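Local coordinates for protein transaminase (Bacillus megaterium, PDB 5G0A) that probably catalyses the S-selective, pyridoxal-5'-phosphate-dependent transfer of amino groups between amines and carbonyl compounds as a class-III omega-transaminase, at residues D147-T152 and A156-L161; R162-G167 and G434-N439. One frame throughout, in Å; residues are numbered along the deposited sequence.

Interaction 1 of 2, residues D147-T152 and A156-L161. With PLP (pyridoxal-5'-phosphate), chain K.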
# COMPACT_ATOMS: atom_id res chain seq x y z
N ASP B 147 -18.12 -11.06 -0.91
CA ASP B 147 -18.90 -9.82 -0.76
C ASP B 147 -18.72 -8.98 -2.02
O ASP B 147 -17.64 -8.93 -2.60
CB ASP B 147 -18.43 -8.97 0.43
CG ASP B 147 -19.13 -9.31 1.72
OD1 ASP B 147 -19.81 -10.36 1.80
OD2 ASP B 147 -19.05 -8.49 2.66
N TYR B 148 -19.80 -8.30 -2.38
CA TYR B 148 -19.77 -7.24 -3.39
C TYR B 148 -20.24 -5.95 -2.73
O TYR B 148 -21.33 -5.90 -2.15
CB TYR B 148 -20.64 -7.59 -4.60
CG TYR B 148 -20.50 -6.52 -5.68
CD1 TYR B 148 -19.37 -6.50 -6.51
CD2 TYR B 148 -21.44 -5.50 -5.81
CE1 TYR B 148 -19.19 -5.50 -7.46
CE2 TYR B 148 -21.29 -4.49 -6.79
CZ TYR B 148 -20.15 -4.51 -7.60
OH TYR B 148 -19.94 -3.54 -8.56
N HIS B 149 -19.40 -4.91 -2.78
CA HIS B 149 -19.73 -3.64 -2.19
C HIS B 149 -19.55 -2.49 -3.18
O HIS B 149 -19.56 -1.33 -2.79
CB HIS B 149 -18.91 -3.39 -0.89
CG HIS B 149 -19.22 -4.36 0.20
ND1 HIS B 149 -20.46 -4.41 0.81
CD2 HIS B 149 -18.47 -5.33 0.78
CE1 HIS B 149 -20.46 -5.38 1.72
NE2 HIS B 149 -19.26 -5.95 1.72
N GLY B 150 -19.40 -2.81 -4.46
CA GLY B 150 -19.25 -1.73 -5.45
C GLY B 150 -17.93 -1.81 -6.19
O GLY B 150 -17.15 -2.74 -5.97
N TRP B 151 -17.66 -0.82 -7.05
CA TRP B 151 -16.59 -0.97 -8.04
C TRP B 151 -15.52 0.13 -8.02
O TRP B 151 -14.45 -0.06 -8.63
CB TRP B 151 -17.18 -1.06 -9.46
CG TRP B 151 -17.83 0.23 -9.87
CD1 TRP B 151 -19.11 0.61 -9.63
CD2 TRP B 151 -17.20 1.33 -10.55
NE1 TRP B 151 -19.33 1.88 -10.11
CE2 TRP B 151 -18.18 2.35 -10.68
CE3 TRP B 151 -15.90 1.56 -11.06
CZ2 TRP B 151 -17.91 3.58 -11.33
CZ3 TRP B 151 -15.63 2.80 -11.67
CH2 TRP B 151 -16.64 3.79 -11.81
N THR B 152 -15.82 1.27 -7.40
CA THR B 152 -14.88 2.38 -7.31
C THR B 152 -13.74 1.97 -6.36
O THR B 152 -13.87 0.98 -5.62
CB THR B 152 -15.59 3.68 -6.83
OG1 THR B 152 -16.38 3.37 -5.68
CG2 THR B 152 -16.54 4.26 -7.91
N ALA B 156 -14.19 -1.17 -4.05
CA ALA B 156 -13.58 -2.38 -4.60
C ALA B 156 -12.63 -3.08 -3.61
O ALA B 156 -12.53 -4.30 -3.61
CB ALA B 156 -12.87 -2.09 -5.92
N THR B 157 -11.95 -2.32 -2.75
CA THR B 157 -11.05 -2.96 -1.77
C THR B 157 -11.79 -3.95 -0.88
O THR B 157 -11.21 -4.94 -0.45
CB THR B 157 -10.25 -1.97 -0.88
OG1 THR B 157 -11.15 -1.28 0.01
CG2 THR B 157 -9.43 -0.97 -1.75
N VAL B 158 -13.07 -3.68 -0.61
CA VAL B 158 -13.87 -4.59 0.21
C VAL B 158 -14.74 -5.55 -0.59
O VAL B 158 -15.48 -6.35 -0.04
CB VAL B 158 -14.70 -3.87 1.30
CG1 VAL B 158 -13.76 -3.28 2.36
CG2 VAL B 158 -15.59 -2.77 0.71
N THR B 159 -14.60 -5.50 -1.90
CA THR B 159 -15.28 -6.45 -2.76
C THR B 159 -14.34 -7.63 -2.98
O THR B 159 -13.24 -7.47 -3.52
CB THR B 159 -15.65 -5.78 -4.10
OG1 THR B 159 -16.72 -4.86 -3.86
CG2 THR B 159 -16.10 -6.82 -5.11
N ARG B 160 -14.75 -8.79 -2.50
CA ARG B 160 -13.95 -10.02 -2.67
C ARG B 160 -14.72 -11.04 -3.51
O ARG B 160 -14.73 -12.24 -3.25
CB ARG B 160 -13.53 -10.59 -1.30
CG ARG B 160 -12.64 -9.68 -0.47
CD ARG B 160 -11.38 -9.24 -1.20
NE ARG B 160 -10.84 -10.28 -2.06
CZ ARG B 160 -10.02 -10.08 -3.09
NH1 ARG B 160 -9.59 -8.85 -3.39
NH2 ARG B 160 -9.63 -11.10 -3.84
N LEU B 161 -15.38 -10.53 -4.55
CA LEU B 161 -16.07 -11.38 -5.51
C LEU B 161 -15.22 -11.32 -6.76
O LEU B 161 -15.18 -10.31 -7.43
CB LEU B 161 -17.49 -10.83 -5.76
CG LEU B 161 -18.40 -11.73 -6.60
CD1 LEU B 161 -18.63 -13.06 -5.91
CD2 LEU B 161 -19.72 -11.03 -6.87
N1 PLP K . -23.24 -2.79 -2.62
C2 PLP K . -24.07 -3.81 -2.93
C2A PLP K . -24.41 -4.85 -1.89
C3 PLP K . -24.70 -3.87 -4.27
O3 PLP K . -25.56 -4.84 -4.61
C4 PLP K . -24.38 -2.82 -5.25
C4A PLP K . -25.04 -2.82 -6.63
C5 PLP K . -23.42 -1.79 -4.79
C6 PLP K . -22.88 -1.85 -3.51
C5A PLP K . -22.93 -0.68 -5.71
O4P PLP K . -23.96 0.17 -6.18
P PLP K . -23.69 0.96 -7.56
O1P PLP K . -24.90 1.86 -7.58
O2P PLP K . -22.36 1.70 -7.48
O3P PLP K . -23.70 -0.09 -8.64
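The Y148 ring stands between T159 and the cofactor: T159 CG2 meets CD1 obliquely at 3.6 Å, PLP C4 lies at the edge near CE2 (3.8 Å), and the backbone N of G150 sits over one face, offset toward the rim. A chi1 of -176° swings the ring away from its own N and lays it alongside the T159 side chain. With the ring cut back to an alanine here, the T159 methyl and the cofactor would probably lose the group that separates them, and G150 N its aromatic cover. The H149 ring offers its edge to V158, CD2 lying 3.3 Å from V158 O, while V158 CG2 packs against H149 CB. The W151 indole carries T152 CG2 over one face and has PLP O2P near its plane at the edge.

Polar bonds tie the two segments together. H149 N donates to T159 OG1 in a nearly straight bond (2.9 Å, 166°); the single proton of this hydroxyl has both G150 O and A155 O within reach. R160 N bonds to D147 O, and A156 N points at T152 O (2.7 Å) almost along the C=O axis, at the start of helix 153-157. At phi 120° any side chain on G150 would collide with the carbonyl O of H149, so the position calls for glycine.

H149 NE2 donates to D147 OD2 (2.7 Å) from above the carboxylate plane, and D147 is also paired with R144. The other ring nitrogen bonds to D269 in the PLP pocket, probably the aspartate that faces the pyridine nitrogen, as in related aminotransferases. H149 thus lines the pocket directly, with D147 behind it as a second-shell residue; held at both nitrogens, its ring is probably fixed in rotation and likely helps to position D269.

Interaction 2 of 2, residues R162-G167 and G434-N439; sequences RSYRSG and GGVMPN
Two irregular loop segments approach without any hydrogen bond between them, the closest CA atoms, those of S163 and M437, standing 9.0 Å apart, so the contact is left mainly to side chains. Y164 meets both V436 and M437, the latter through its methyl CE. The methionine chain is bent at chi2 (-65°) and chi3 (105°), which brings CE up against two neighbouring residues of the other loop, S163 and Y164: it lies 3.8 Å from Y164 CE2, at the ring edge and near the ring plane, and 3.7 Å from S163 OG. Y164 and M437 lie alongside, running opposite ways. Beyond the ring, the phenol oxygen reaches the valine, Y164 OH coming 3.8 Å from V436 CB, with CG1 slightly farther off; V436 stands roughly perpendicular to the tyrosine. V436 O is a further neighbour at the edge of the same ring. The contact is small, burying 119 Å² in all, and is made by van der Waals packing.

Y164 also meets H410 edge-to-face and packs against V328 of the second subunit, while a tetraethylene glycol, probably from the crystallisation liquor, lies beside V436. Segment 162-167 lies in the loop between helix 153-157 and strand 168-169; segment 434-439 runs between strands 431-432 and 440-443, with M437 O hydrogen-bonded to T419 of helix 418-427.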
# COMPACT_ATOMS: atom_id res chain seq x y z
N ARG B 162 -14.51 -12.42 -7.04
CA ARG B 162 -13.42 -12.46 -8.03
C ARG B 162 -13.82 -11.96 -9.42
O ARG B 162 -13.02 -11.31 -10.11
CB ARG B 162 -12.91 -13.90 -8.15
CG ARG B 162 -11.62 -14.04 -8.92
CD ARG B 162 -11.17 -15.49 -8.89
NE ARG B 162 -9.97 -15.70 -9.69
CZ ARG B 162 -9.63 -16.85 -10.25
NH1 ARG B 162 -10.45 -17.91 -10.15
NH2 ARG B 162 -8.49 -16.95 -10.94
N SER B 163 -15.05 -12.27 -9.80
CA SER B 163 -15.56 -12.03 -11.14
C SER B 163 -16.15 -10.64 -11.34
O SER B 163 -16.65 -10.33 -12.42
CB SER B 163 -16.64 -13.08 -11.48
OG SER B 163 -17.64 -13.15 -10.47
N TYR B 164 -16.08 -9.80 -10.31
CA TYR B 164 -16.70 -8.49 -10.39
C TYR B 164 -15.78 -7.36 -9.93
O TYR B 164 -16.25 -6.35 -9.43
CB TYR B 164 -18.04 -8.50 -9.62
CG TYR B 164 -19.15 -9.10 -10.45
CD1 TYR B 164 -19.89 -8.30 -11.33
CD2 TYR B 164 -19.43 -10.46 -10.40
CE1 TYR B 164 -20.89 -8.85 -12.11
CE2 TYR B 164 -20.44 -11.01 -11.18
CZ TYR B 164 -21.15 -10.20 -12.03
OH TYR B 164 -22.15 -10.73 -12.82
N ARG B 165 -14.48 -7.52 -10.16
CA ARG B 165 -13.52 -6.52 -9.71
C ARG B 165 -12.90 -5.70 -10.86
O ARG B 165 -11.77 -5.25 -10.76
CB ARG B 165 -12.44 -7.19 -8.84
CG ARG B 165 -12.94 -7.65 -7.47
CD ARG B 165 -11.86 -8.41 -6.70
NE ARG B 165 -10.58 -7.69 -6.72
CZ ARG B 165 -10.31 -6.60 -6.00
NH1 ARG B 165 -11.20 -6.13 -5.15
NH2 ARG B 165 -9.12 -6.01 -6.12
N SER B 166 -13.67 -5.51 -11.93
CA SER B 166 -13.27 -4.61 -13.04
C SER B 166 -11.97 -4.97 -13.76
O SER B 166 -11.33 -4.12 -14.37
CB SER B 166 -13.24 -3.15 -12.57
OG SER B 166 -14.49 -2.82 -11.97
N GLY B 167 -11.58 -6.24 -13.65
CA GLY B 167 -10.45 -6.76 -14.42
C GLY B 167 -10.88 -7.25 -15.78
O GLY B 167 -12.05 -7.13 -16.17
N GLY B 434 -32.50 -16.01 -14.25
CA GLY B 434 -31.20 -16.66 -14.22
C GLY B 434 -30.41 -16.27 -12.99
O GLY B 434 -30.96 -16.23 -11.88
N GLY B 435 -29.13 -16.01 -13.17
CA GLY B 435 -28.26 -15.65 -12.05
C GLY B 435 -26.94 -15.03 -12.45
O GLY B 435 -26.58 -15.00 -13.63
N VAL B 436 -26.21 -14.54 -11.46
CA VAL B 436 -24.89 -13.92 -11.68
C VAL B 436 -23.75 -14.91 -11.45
O VAL B 436 -22.68 -14.81 -12.07
CB VAL B 436 -24.71 -12.67 -10.80
CG1 VAL B 436 -25.75 -11.63 -11.16
CG2 VAL B 436 -24.83 -13.00 -9.33
N MET B 437 -23.99 -15.86 -10.55
CA MET B 437 -23.03 -16.91 -10.22
C MET B 437 -23.41 -18.15 -11.03
O MET B 437 -24.57 -18.30 -11.43
CB MET B 437 -23.06 -17.20 -8.71
CG MET B 437 -22.56 -16.06 -7.84
SD MET B 437 -20.81 -15.63 -8.03
CE MET B 437 -20.87 -14.11 -8.97
N PRO B 438 -22.43 -19.04 -11.29
CA PRO B 438 -22.65 -20.13 -12.25
C PRO B 438 -23.60 -21.23 -11.77
O PRO B 438 -24.28 -21.85 -12.61
CB PRO B 438 -21.24 -20.68 -12.47
CG PRO B 438 -20.51 -20.37 -11.20
CD PRO B 438 -21.07 -19.05 -10.73
N ASN B 439 -23.65 -21.49 -10.46
CA ASN B 439 -24.52 -22.54 -9.91
C ASN B 439 -25.71 -22.04 -9.11
O ASN B 439 -26.34 -22.82 -8.40
CB ASN B 439 -23.72 -23.47 -8.98
CG ASN B 439 -22.46 -24.00 -9.62
OD1 ASN B 439 -22.51 -24.63 -10.68
ND2 ASN B 439 -21.33 -23.77 -8.98

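Overall arrangement
The two contacts come in series along the chain, their centres about 12 Å apart, with segment 162-167 directly following 156-161. Interaction 1 lies on the chain leaving strand 140-144 of the seven-stranded sheet, through helix 153-157, beside the PLP. Interaction 2 extends this region to a loop 267 residues later, which leaves the four-stranded sheet at strand 431-432. The two meet directly: R165 NH1 lies 2.9 Å from T159 O, a probable hydrogen bond, and Y148 CE1 packs against Y164 O. Both also touch the second subunit, whose T330 binds the cofactor, so the pocket wall, the late loop and the subunit interface are joined.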